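PDB 3QAC: 11S globulin seed storage protein from Amaranthus hypochondriacus, which serves as a seed storage protein, a nutrient reservoir of the 11S globulin family built from cupin domains. Local coordinates for the interface of chains A and B. Sequence-based numbering; all coordinates share one arbitrary frame. Chains: chain A/B, 11S globulin seed storage protein.

The interface of chains A and B. Residues chain A 247, 249-252; chain B 424-425, 428.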
loop_
_atom_site.group_PDB
_atom_site.type_symbol
_atom_site.label_atom_id
_atom_site.label_comp_id
_atom_site.label_asym_id
_atom_site.label_seq_id
_atom_site.Cartn_x
_atom_site.Cartn_y
_atom_site.Cartn_z
ATOM N N VAL A 247 -22.345 1.740 -34.920
ATOM C CA VAL A 247 -21.570 1.656 -36.145
ATOM C C VAL A 247 -22.328 0.886 -37.225
ATOM O O VAL A 247 -23.078 -0.047 -36.931
ATOM C CB VAL A 247 -20.203 1.004 -35.888
ATOM C CG1 VAL A 247 -19.850 1.112 -34.412
ATOM C CG2 VAL A 247 -20.207 -0.447 -36.318
ATOM N N GLU A 249 -22.963 -0.592 -40.281
ATOM C CA GLU A 249 -21.595 -0.880 -40.701
ATOM C C GLU A 249 -20.993 -2.044 -39.906
ATOM O O GLU A 249 -21.712 -2.915 -39.412
ATOM C CB GLU A 249 -20.729 0.375 -40.549
ATOM C CG GLU A 249 -21.354 1.625 -41.161
ATOM C CD GLU A 249 -20.819 2.915 -40.552
ATOM O OE1 GLU A 249 -20.142 3.680 -41.279
ATOM O OE2 GLU A 249 -21.084 3.165 -39.351
ATOM N N GLY A 250 -19.669 -2.052 -39.794
ATOM C CA GLY A 250 -18.966 -3.050 -39.009
ATOM C C GLY A 250 -17.505 -2.669 -38.895
ATOM O O GLY A 250 -17.090 -1.638 -39.422
ATOM N N LEU A 251 -16.717 -3.499 -38.221
ATOM C CA LEU A 251 -15.293 -3.214 -38.031
ATOM C C LEU A 251 -14.425 -4.296 -38.669
ATOM O O LEU A 251 -14.679 -5.492 -38.490
ATOM C CB LEU A 251 -14.954 -3.066 -36.541
ATOM C CG LEU A 251 -15.791 -2.086 -35.716
ATOM C CD1 LEU A 251 -17.211 -2.579 -35.615
ATOM C CD2 LEU A 251 -15.211 -1.919 -34.331
ATOM N N HIS A 252 -13.396 -3.859 -39.392
ATOM C CA HIS A 252 -12.579 -4.731 -40.245
ATOM C C HIS A 252 -13.177 -4.863 -41.644
ATOM O O HIS A 252 -13.776 -3.919 -42.167
ATOM C CB HIS A 252 -12.379 -6.114 -39.621
ATOM C CG HIS A 252 -11.393 -6.127 -38.497
ATOM N ND1 HIS A 252 -10.480 -7.146 -38.318
ATOM C CD2 HIS A 252 -11.162 -5.234 -37.505
ATOM C CE1 HIS A 252 -9.737 -6.884 -37.259
ATOM N NE2 HIS A 252 -10.131 -5.732 -36.746
ATOM N N ASP B 424 -11.262 1.487 -38.485
ATOM C CA ASP B 424 -12.721 1.555 -38.420
ATOM C C ASP B 424 -13.212 2.121 -37.090
ATOM O O ASP B 424 -14.193 2.863 -37.047
ATOM C CB ASP B 424 -13.337 0.173 -38.645
ATOM C CG ASP B 424 -13.485 -0.156 -40.103
ATOM O OD1 ASP B 424 -13.449 0.792 -40.920
ATOM O OD2 ASP B 424 -13.639 -1.353 -40.431
ATOM N N VAL B 425 -12.544 1.745 -36.004
ATOM C CA VAL B 425 -12.861 2.315 -34.707
ATOM C C VAL B 425 -12.599 3.812 -34.761
ATOM O O VAL B 425 -13.421 4.620 -34.321
ATOM C CB VAL B 425 -12.043 1.665 -33.574
ATOM C CG1 VAL B 425 -12.197 2.451 -32.275
ATOM C CG2 VAL B 425 -12.460 0.196 -33.389
ATOM N N ASN B 428 -15.244 5.591 -37.106
ATOM C CA ASN B 428 -16.502 5.493 -36.372
ATOM C C ASN B 428 -16.605 6.358 -35.097
ATOM O O ASN B 428 -17.635 6.997 -34.873
ATOM C CB ASN B 428 -16.834 4.032 -36.062
ATOM C CG ASN B 428 -17.853 3.448 -37.027
ATOM O OD1 ASN B 428 -18.717 4.160 -37.534
ATOM N ND2 ASN B 428 -17.756 2.148 -37.285
#
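One face of helix 423-430 of chain B lies against an extended loop of chain A that follows strand 244-246, forming part of a subunit interface in this oligomeric 11S globulin. The two copies do not meet as an exact two-fold here: a helix of one receives backbone and side chains of the other.

The polar centre is B:Asp424, near the N-terminal end of its helix. Its CG stands anti to the carbonyl carbon (chi1 -84°), which sends the carboxylate toward the chain A backbone. There OD2 of B:Asp424 accepts a hydrogen bond from the amide N of A:His252 at 2.7 Å, through the anti lone pair, the one turned away from OD1; at 134° at the hydrogen the bond is clearly bent. The same OD2 of B:Asp424 lies 3.1 Å from the carbonyl O of A:His252, a pairing of two acceptors that would be repulsive unless the carboxylate carried a proton. An alanine in place of B:Asp424 would remove the carboxylate and would probably leave the A:His252 amide without this partner, loosening the loop against the helix.

A second polar meeting is less comfortable. The extended side chain of A:Glu249 and that of B:Asn428 reach toward each other tip to tip, their carboxylate and amide planes 78° apart. As modelled, OE2 of A:Glu249 faces the amide oxygen OD1 of B:Asn428 at 3.1 Å; with the glutamate ionised both can only accept, so a flipped amide, placing ND2 there, may be the better reading.

Apolar packing flanks these groups. A:Val247 crosses the B:Asn428 side chain at about a right angle, with the branch point CB of A:Val247 3.6 Å from the amide carbon CG of B:Asn428. Further along, A:Leu251 lies obliquely across B:Val425, whose CG2, anti to its own carbonyl carbon, touches the A:Leu251 methyl CD2 at 3.6 Å.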